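Local coordinates for acetylene hydratase Ahy (Pelobacter acetylenicus, PDB 2E7Z), which catalyses the hydration of acetylene to acetaldehyde with a tungsten-bis(molybdopterin guanine dinucleotide) cofactor and a [4Fe-4S] cluster, at residues 96-101 and 405-410; 367-372 and 377-382; 123-128 and 505-510. One frame throughout, in Å; residues are numbered along the deposited sequence.

Contacts 1 and 3 are neighbours. Their centres are about 17 Å apart and they touch where P100 of contact 1 packs on the end of helix 118-126, with P100 CB 3.1 Å from L126 O. Along the chain the segments of these two contacts alternate. Contact 2 stands apart. Its centre is about 28 Å from that of contact 1 and about 21 Å from that of contact 3, and its nearest atoms are about 14 Å and about 8 Å away from theirs. All three lie away from the tungsten-cofactor and iron-sulfur sites. Near contact 1, the side chain of K407 comes about 4 Å from a bound sodium ion.

Contact 1. Residues 96-101 and 405-410; sequences AKYGPE and PVKAFF
K407 NZ is gripped by E401 OE2 and N432 O, and more weakly by a water that also donates to Y98 OH. The contact joins the end of helix 80-98 to the start of strand 408-412. That strand runs parallel to 103-107 in a mixed sheet. Helix 80-98 packs on this sheet, with I94 touching K407 and A408, in an alpha/beta part of the molybdopterin oxidoreductase fold. The Y98 ring is sandwiched between two lysine chains. K97 CG lies over the centre of one face. K407 CG lies over the opposite face, offset toward the rim, 3.9 Å from the ring centroid of Y98 and 19° off the normal, a CH-pi contact. K407 then bends at chi2 (-73°), which carries its CE along the ring to within 4.0 Å of Y98 OH. P405 crosses Y98 at about a right angle, and P405 CG meets Y98 CD1 obliquely at 3.5 Å. G99 follows with positive phi and ends the helix. E101 turns its carboxylate to a salt bridge with K347, while its carbonyl O faces V406 CG2. A second water donates to both backbones, at 2.7 Å from its oxygen to Y98 O and 2.9 Å to P405 O.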
loop_
_atom_site.group_PDB
_atom_site.type_symbol
_atom_site.label_atom_id
_atom_site.label_comp_id
_atom_site.label_asym_id
_atom_site.label_seq_id
_atom_site.Cartn_x
_atom_site.Cartn_y
_atom_site.Cartn_z
ATOM N N ALA A 96 24.049 8.232 19.554
ATOM C CA ALA A 96 25.271 8.973 19.905
ATOM C C ALA A 96 26.413 8.614 18.959
ATOM O O ALA A 96 27.255 9.445 18.655
ATOM C CB ALA A 96 25.660 8.676 21.328
ATOM N N LYS A 97 26.458 7.358 18.515
ATOM C CA LYS A 97 27.556 6.867 17.681
ATOM C C LYS A 97 27.313 7.168 16.210
ATOM O O LYS A 97 28.228 7.548 15.486
ATOM C CB LYS A 97 27.754 5.357 17.887
ATOM C CG LYS A 97 28.900 4.733 17.112
ATOM C CD LYS A 97 29.152 3.313 17.593
ATOM C CE LYS A 97 30.294 2.651 16.837
ATOM N NZ LYS A 97 30.584 1.257 17.338
ATOM N N TYR A 98 26.069 6.994 15.771
ATOM C CA TYR A 98 25.775 6.996 14.355
ATOM C C TYR A 98 24.806 8.103 13.912
ATOM O O TYR A 98 24.464 8.200 12.721
ATOM C CB TYR A 98 25.191 5.639 13.993
ATOM C CG TYR A 98 26.126 4.470 14.128
ATOM C CD1 TYR A 98 27.171 4.280 13.210
ATOM C CD2 TYR A 98 25.913 3.501 15.105
ATOM C CE1 TYR A 98 28.005 3.168 13.280
ATOM C CE2 TYR A 98 26.735 2.399 15.182
ATOM C CZ TYR A 98 27.775 2.232 14.261
ATOM O OH TYR A 98 28.588 1.112 14.293
ATOM N N GLY A 99 24.348 8.926 14.858
ATOM C CA GLY A 99 23.406 9.989 14.496
ATOM C C GLY A 99 21.963 9.494 14.545
ATOM O O GLY A 99 21.690 8.300 14.452
ATOM N N PRO A 100 21.004 10.416 14.689
ATOM C CA PRO A 100 19.602 9.953 14.739
ATOM C C PRO A 100 19.130 9.338 13.416
ATOM O O PRO A 100 18.234 8.511 13.419
ATOM C CB PRO A 100 18.825 11.249 15.053
ATOM C CG PRO A 100 19.732 12.378 14.572
ATOM C CD PRO A 100 21.145 11.894 14.803
ATOM N N GLU A 101 19.751 9.741 12.310
ATOM C CA GLU A 101 19.446 9.168 11.004
ATOM C C GLU A 101 19.753 7.670 10.934
ATOM O O GLU A 101 19.329 7.016 9.994
ATOM C CB GLU A 101 20.166 9.950 9.889
ATOM C CG GLU A 101 21.684 9.895 9.943
ATOM C CD GLU A 101 22.304 11.009 10.769
ATOM O OE1 GLU A 101 21.599 11.636 11.587
ATOM O OE2 GLU A 101 23.516 11.246 10.611
ATOM N N PRO A 405 25.629 4.411 8.042
ATOM C CA PRO A 405 24.988 3.300 8.739
ATOM C C PRO A 405 23.600 3.559 9.280
ATOM O O PRO A 405 23.323 4.607 9.831
ATOM C CB PRO A 405 25.938 3.013 9.914
ATOM C CG PRO A 405 27.155 3.820 9.695
ATOM C CD PRO A 405 26.835 4.900 8.728
ATOM N N VAL A 406 22.744 2.556 9.133
ATOM C CA VAL A 406 21.473 2.479 9.858
ATOM C C VAL A 406 21.619 1.265 10.776
ATOM O O VAL A 406 22.000 0.182 10.307
ATOM C CB VAL A 406 20.291 2.298 8.905
ATOM C CG1 VAL A 406 18.999 1.936 9.665
ATOM C CG2 VAL A 406 20.101 3.563 8.086
ATOM N N LYS A 407 21.413 1.468 12.077
ATOM C CA LYS A 407 21.770 0.483 13.084
ATOM C C LYS A 407 20.665 0.203 14.068
ATOM O O LYS A 407 20.814 -0.736 14.845
ATOM C CB LYS A 407 23.035 0.939 13.844
ATOM C CG LYS A 407 24.279 0.851 12.957
ATOM C CD LYS A 407 24.711 -0.595 12.732
ATOM C CE LYS A 407 25.969 -0.626 11.887
ATOM N NZ LYS A 407 26.369 -2.023 11.725
ATOM N N ALA A 408 19.589 0.990 14.055
ATOM C CA ALA A 408 18.379 0.656 14.812
ATOM C C ALA A 408 17.216 0.560 13.838
ATOM O O ALA A 408 17.125 1.387 12.933
ATOM C CB ALA A 408 18.067 1.691 15.903
ATOM N N PHE A 409 16.326 -0.410 14.040
ATOM C CA PHE A 409 15.229 -0.634 13.119
ATOM C C PHE A 409 13.966 -1.025 13.888
ATOM O O PHE A 409 13.982 -1.964 14.701
ATOM C CB PHE A 409 15.626 -1.669 12.066
ATOM C CG PHE A 409 14.576 -1.902 10.998
ATOM C CD1 PHE A 409 13.583 -2.874 11.128
ATOM C CD2 PHE A 409 14.601 -1.117 9.839
ATOM C CE1 PHE A 409 12.639 -3.065 10.104
ATOM C CE2 PHE A 409 13.674 -1.349 8.799
ATOM C CZ PHE A 409 12.688 -2.278 8.953
ATOM N N PHE A 410 12.884 -0.271 13.658
ATOM C CA PHE A 410 11.596 -0.563 14.281
ATOM C C PHE A 410 10.621 -1.009 13.200
ATOM O O PHE A 410 10.439 -0.302 12.194
ATOM C CB PHE A 410 10.958 0.629 15.013
ATOM C CG PHE A 410 11.735 1.192 16.159
ATOM C CD1 PHE A 410 12.850 0.579 16.690
ATOM C CD2 PHE A 410 11.287 2.392 16.721
ATOM C CE1 PHE A 410 13.537 1.148 17.783
ATOM C CE2 PHE A 410 11.949 2.955 17.809
ATOM C CZ PHE A 410 13.062 2.302 18.357
HETATM O O HOH W 1 24.816 6.999 10.336
HETATM O O HOH W 2 27.525 -1.512 14.892
#

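Contact 2. Residues 367-372 and 377-382; sequences ALEEPS and GVKYFH
E369 lies obliquely across K379, with E369 CB 3.8 Å from K379 CG and E369 OE1 3.4 Å from K379 CE. The charged ends do not meet directly. A water donates to E369 OE1 and accepts from K379 NZ, whose salt-bridge partner is E341. A second water donates to E369 OE2 at 2.6 Å and is hydrogen-bonded to Y380 OH, lying in the plane of the Y380 ring at its edge. The carboxylate is turned 51° from that ring, and OE2 approaches Y380 CE1 obliquely. Here the chain doubles back on the helix it has just left. Helix 369-376 ends at G377, which has positive phi, and the loop returns past the first turn. There E369 CA makes a CA-H...O contact with K379 O, the two atoms 3.4 Å apart. S372 CB packs against V378 O. S372 OG stands beside its own backbone N (chi1 -63°) and donates to L368 O at 2.7 Å. S372 N reaches the same L368 O from the opposite face of its plane. With an alanine in place of E369, both waters would probably lose their carboxylate partner, and K379 the acidic group lying across its chain. Two donating waters and a nearby lysine are likely to favour an ionised E369, linked to K379 NZ through water while E341 makes the direct salt bridge.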
loop_
_atom_site.group_PDB
_atom_site.type_symbol
_atom_site.label_atom_id
_atom_site.label_comp_id
_atom_site.label_asym_id
_atom_site.label_seq_id
_atom_site.Cartn_x
_atom_site.Cartn_y
_atom_site.Cartn_z
ATOM N N ALA A 367 8.988 20.864 -3.994
ATOM C CA ALA A 367 8.296 21.861 -4.836
ATOM C C ALA A 367 6.794 21.947 -4.512
ATOM O O ALA A 367 6.130 22.896 -4.940
ATOM C CB ALA A 367 8.497 21.551 -6.303
ATOM N N LEU A 368 6.268 20.980 -3.753
ATOM C CA LEU A 368 4.856 21.009 -3.364
ATOM C C LEU A 368 4.581 21.689 -2.017
ATOM O O LEU A 368 3.418 21.855 -1.637
ATOM C CB LEU A 368 4.244 19.610 -3.381
ATOM C CG LEU A 368 4.429 18.813 -4.676
ATOM C CD1 LEU A 368 3.893 17.456 -4.482
ATOM C CD2 LEU A 368 3.729 19.481 -5.871
ATOM N N GLU A 369 5.636 22.111 -1.324
ATOM C CA GLU A 369 5.496 22.727 0.010
ATOM C C GLU A 369 4.649 23.996 -0.007
ATOM O O GLU A 369 3.621 24.082 0.657
ATOM C CB GLU A 369 6.871 23.000 0.622
ATOM C CG GLU A 369 7.553 21.715 1.108
ATOM C CD GLU A 369 9.042 21.876 1.381
ATOM O OE1 GLU A 369 9.506 23.032 1.507
ATOM O OE2 GLU A 369 9.752 20.836 1.463
ATOM N N GLU A 370 5.086 24.981 -0.777
ATOM C CA GLU A 370 4.369 26.251 -0.838
ATOM C C GLU A 370 2.946 26.086 -1.382
ATOM O O GLU A 370 2.008 26.666 -0.829
ATOM C CB GLU A 370 5.166 27.298 -1.633
ATOM C CG GLU A 370 6.515 27.644 -0.998
ATOM C CD GLU A 370 6.413 27.962 0.492
ATOM O OE1 GLU A 370 5.724 28.951 0.835
ATOM O OE2 GLU A 370 7.010 27.219 1.314
ATOM N N PRO A 371 2.779 25.317 -2.471
ATOM C CA PRO A 371 1.437 25.028 -2.989
ATOM C C PRO A 371 0.514 24.357 -1.972
ATOM O O PRO A 371 -0.668 24.695 -1.876
ATOM C CB PRO A 371 1.719 24.109 -4.174
ATOM C CG PRO A 371 3.104 24.514 -4.633
ATOM C CD PRO A 371 3.837 24.801 -3.369
ATOM N N SER A 372 1.052 23.403 -1.211
ATOM C CA SER A 372 0.286 22.749 -0.139
ATOM C C SER A 372 -0.103 23.721 0.994
ATOM O O SER A 372 -1.224 23.636 1.534
ATOM C CB SER A 372 1.063 21.538 0.406
ATOM O OG SER A 372 1.232 20.570 -0.605
ATOM N N GLY A 377 -3.287 24.689 3.776
ATOM C CA GLY A 377 -2.857 25.264 5.038
ATOM C C GLY A 377 -1.870 24.377 5.777
ATOM O O GLY A 377 -1.646 24.537 6.972
ATOM N N VAL A 378 -1.280 23.434 5.046
ATOM C CA VAL A 378 -0.332 22.479 5.612
ATOM C C VAL A 378 0.841 22.409 4.653
ATOM O O VAL A 378 0.697 21.924 3.535
ATOM C CB VAL A 378 -0.977 21.077 5.794
ATOM C CG1 VAL A 378 0.054 20.071 6.161
ATOM C CG2 VAL A 378 -2.036 21.135 6.885
ATOM N N LYS A 379 1.995 22.899 5.094
ATOM C CA LYS A 379 3.192 22.943 4.259
ATOM C C LYS A 379 3.660 21.542 3.896
ATOM O O LYS A 379 4.004 21.269 2.743
ATOM C CB LYS A 379 4.313 23.680 4.973
ATOM C CG LYS A 379 5.616 23.680 4.192
ATOM C CD LYS A 379 6.637 24.567 4.861
ATOM C CE LYS A 379 7.981 24.397 4.213
ATOM N NZ LYS A 379 8.977 25.259 4.885
ATOM N N TYR A 380 3.687 20.654 4.892
ATOM C CA TYR A 380 4.078 19.267 4.693
ATOM C C TYR A 380 2.821 18.399 4.762
ATOM O O TYR A 380 2.461 17.904 5.825
ATOM C CB TYR A 380 5.088 18.820 5.762
ATOM C CG TYR A 380 6.403 19.546 5.655
ATOM C CD1 TYR A 380 7.362 19.146 4.730
ATOM C CD2 TYR A 380 6.679 20.651 6.468
ATOM C CE1 TYR A 380 8.574 19.775 4.642
ATOM C CE2 TYR A 380 7.898 21.321 6.364
ATOM C CZ TYR A 380 8.834 20.869 5.440
ATOM O OH TYR A 380 10.063 21.449 5.310
ATOM N N PHE A 381 2.157 18.212 3.628
ATOM C CA PHE A 381 0.878 17.534 3.551
ATOM C C PHE A 381 1.241 16.076 3.415
ATOM O O PHE A 381 1.696 15.624 2.378
ATOM C CB PHE A 381 0.110 18.072 2.334
ATOM C CG PHE A 381 -1.166 17.348 2.004
ATOM C CD1 PHE A 381 -1.894 16.636 2.946
ATOM C CD2 PHE A 381 -1.681 17.439 0.704
ATOM C CE1 PHE A 381 -3.076 15.991 2.585
ATOM C CE2 PHE A 381 -2.873 16.812 0.344
ATOM C CZ PHE A 381 -3.579 16.092 1.290
ATOM N N HIS A 382 1.062 15.334 4.511
ATOM C CA HIS A 382 1.383 13.901 4.562
ATOM C C HIS A 382 0.200 13.181 3.934
ATOM O O HIS A 382 -0.648 12.634 4.633
ATOM C CB HIS A 382 1.595 13.465 6.008
ATOM C CG HIS A 382 2.044 12.052 6.141
ATOM N ND1 HIS A 382 1.157 11.013 6.327
ATOM C CD2 HIS A 382 3.283 11.505 6.122
ATOM C CE1 HIS A 382 1.842 9.885 6.451
ATOM N NE2 HIS A 382 3.130 10.152 6.315
HETATM O O HOH W 3 11.722 20.473 3.164
HETATM O O HOH W 4 11.146 24.043 3.313
#

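Contact 3. Residues 123-128 and 505-510; sequences MNLLGS and EEHFPW
L125 and H507 are the closest backbone pair, with CA atoms 8.6 Å apart, and between the last turn of helix 118-126 and the 3-10 turn and loop of 505-510 the touching atoms are side-chain atoms. L125 carries its half of the contact with both methyls. L125 CD2 stands almost straight above the imidazole of H507, 3.9 Å from the ring centroid and 7° off the normal. This is a CH-pi contact over the centre of one face. L125 CD1 reaches further along, to 3.5 Å from H507 CB. It also touches F508, where L125 CD1 meets F508 CE1 obliquely at 3.7 Å. L125 and F508 approach each other from opposite directions. The L125 branch point sits beside the backbone N (chi1 -68°), and this helps set CD2 over the imidazole of H507 and CD1 against both H507 CB and the F508 ring. The helix ends at G127, a glycine with positive phi. S128 N and G127 N both bond to M123 O, from opposite faces of its plane. The bond from S128 N, 2.9 Å to M123 O, is the 6-to-1 bond also found in Schellman motifs. Behind this end the helix packs on the sheet, with M123 on V105 and L126 on L103 of strand 103-107. On the other segment, F508 N closes the 3-10 turn on E505 O. The F508 side chain is buried against Y492, I495 and A499 of helix 491-501. The backbone is tied as well: H507 O accepts from R121 NE of helix 118-126, and F508 O from R496 NH2.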
loop_
_atom_site.group_PDB
_atom_site.type_symbol
_atom_site.label_atom_id
_atom_site.label_comp_id
_atom_site.label_asym_id
_atom_site.label_seq_id
_atom_site.Cartn_x
_atom_site.Cartn_y
_atom_site.Cartn_z
ATOM N N MET A 123 10.001 10.711 15.436
ATOM C CA MET A 123 11.168 10.626 14.576
ATOM C C MET A 123 11.718 12.021 14.254
ATOM O O MET A 123 12.934 12.201 14.220
ATOM C CB MET A 123 10.847 9.905 13.271
ATOM C CG MET A 123 10.503 8.431 13.506
ATOM S SD MET A 123 10.286 7.563 11.914
ATOM C CE MET A 123 12.016 7.440 11.372
ATOM N N ASN A 124 10.825 12.988 14.031
ATOM C CA ASN A 124 11.251 14.347 13.642
ATOM C C ASN A 124 11.916 15.070 14.785
ATOM O O ASN A 124 12.862 15.813 14.562
ATOM C CB ASN A 124 10.053 15.095 13.058
ATOM C CG ASN A 124 9.698 14.584 11.663
ATOM O OD1 ASN A 124 10.557 14.026 10.972
ATOM N ND2 ASN A 124 8.451 14.791 11.236
ATOM N N LEU A 125 11.479 14.783 16.010
ATOM C CA LEU A 125 12.137 15.328 17.188
ATOM C C LEU A 125 13.477 14.647 17.450
ATOM O O LEU A 125 14.423 15.301 17.885
ATOM C CB LEU A 125 11.236 15.216 18.429
ATOM C CG LEU A 125 10.004 16.117 18.350
ATOM C CD1 LEU A 125 8.951 15.701 19.323
ATOM C CD2 LEU A 125 10.411 17.583 18.643
ATOM N N LEU A 126 13.578 13.343 17.219
ATOM C CA LEU A 126 14.877 12.698 17.377
ATOM C C LEU A 126 15.866 13.150 16.312
ATOM O O LEU A 126 17.063 13.283 16.595
ATOM C CB LEU A 126 14.747 11.188 17.257
ATOM C CG LEU A 126 14.306 10.328 18.426
ATOM C CD1 LEU A 126 14.512 8.863 18.006
ATOM C CD2 LEU A 126 15.030 10.571 19.762
ATOM N N GLY A 127 15.371 13.367 15.091
ATOM C CA GLY A 127 16.173 13.807 13.941
ATOM C C GLY A 127 16.329 12.761 12.863
ATOM O O GLY A 127 17.219 12.853 12.041
ATOM N N SER A 128 15.474 11.727 12.871
ATOM C CA SER A 128 15.566 10.700 11.820
ATOM C C SER A 128 14.539 10.918 10.718
ATOM O O SER A 128 13.336 10.917 10.971
ATOM C CB SER A 128 15.319 9.271 12.331
ATOM O OG SER A 128 15.487 8.451 11.174
ATOM N N GLU A 505 9.378 14.385 26.571
ATOM C CA GLU A 505 8.082 14.446 27.242
ATOM C C GLU A 505 7.288 15.720 26.951
ATOM O O GLU A 505 6.073 15.705 26.785
ATOM C CB GLU A 505 8.254 14.259 28.753
ATOM C CG GLU A 505 9.012 15.355 29.480
ATOM C CD GLU A 505 9.305 14.964 30.930
ATOM O OE1 GLU A 505 8.857 15.691 31.841
ATOM O OE2 GLU A 505 9.966 13.917 31.160
ATOM N N GLU A 506 7.978 16.852 26.891
ATOM C CA GLU A 506 7.293 18.136 26.708
ATOM C C GLU A 506 6.520 18.216 25.395
ATOM O O GLU A 506 5.600 19.025 25.263
ATOM C CB GLU A 506 8.246 19.338 26.856
ATOM C CG GLU A 506 9.431 19.378 25.911
ATOM C CD GLU A 506 10.703 18.783 26.516
ATOM O OE1 GLU A 506 10.813 17.538 26.608
ATOM O OE2 GLU A 506 11.605 19.570 26.881
ATOM N N HIS A 507 6.913 17.394 24.423
ATOM C CA HIS A 507 6.235 17.357 23.137
ATOM C C HIS A 507 5.123 16.343 22.999
ATOM O O HIS A 507 4.467 16.283 21.962
ATOM C CB HIS A 507 7.241 17.194 22.000
ATOM C CG HIS A 507 7.758 18.516 21.517
ATOM N ND1 HIS A 507 8.922 19.080 21.982
ATOM C CD2 HIS A 507 7.237 19.403 20.639
ATOM C CE1 HIS A 507 9.106 20.260 21.407
ATOM N NE2 HIS A 507 8.085 20.487 20.594
ATOM N N PHE A 508 4.873 15.610 24.073
ATOM C CA PHE A 508 3.837 14.588 24.044
ATOM C C PHE A 508 2.924 14.731 25.248
ATOM O O PHE A 508 2.941 13.893 26.160
ATOM C CB PHE A 508 4.445 13.172 24.005
ATOM C CG PHE A 508 5.216 12.889 22.730
ATOM C CD1 PHE A 508 6.529 13.336 22.590
ATOM C CD2 PHE A 508 4.601 12.261 21.642
ATOM C CE1 PHE A 508 7.221 13.130 21.424
ATOM C CE2 PHE A 508 5.318 12.024 20.488
ATOM C CZ PHE A 508 6.621 12.485 20.368
ATOM N N PRO A 509 2.100 15.783 25.251
ATOM C CA PRO A 509 1.288 16.084 26.429
ATOM C C PRO A 509 0.142 15.110 26.644
ATOM O O PRO A 509 -0.342 14.987 27.761
ATOM C CB PRO A 509 0.744 17.492 26.121
ATOM C CG PRO A 509 0.713 17.564 24.650
ATOM C CD PRO A 509 1.933 16.808 24.198
ATOM N N TRP A 510 -0.252 14.401 25.599
ATOM C CA TRP A 510 -1.377 13.474 25.685
ATOM C C TRP A 510 -0.921 12.265 26.480
ATOM O O TRP A 510 0.033 11.597 26.109
ATOM C CB TRP A 510 -1.842 13.070 24.271
ATOM C CG TRP A 510 -1.880 14.252 23.379
ATOM C CD1 TRP A 510 -2.836 15.230 23.345
ATOM C CD2 TRP A 510 -0.879 14.623 22.427
ATOM N NE1 TRP A 510 -2.489 16.188 22.412
ATOM C CE2 TRP A 510 -1.301 15.827 21.829
ATOM C CE3 TRP A 510 0.323 14.038 22.005
ATOM C CZ2 TRP A 510 -0.554 16.466 20.842
ATOM C CZ3 TRP A 510 1.066 14.662 21.032
ATOM C CH2 TRP A 510 0.625 15.875 20.461
#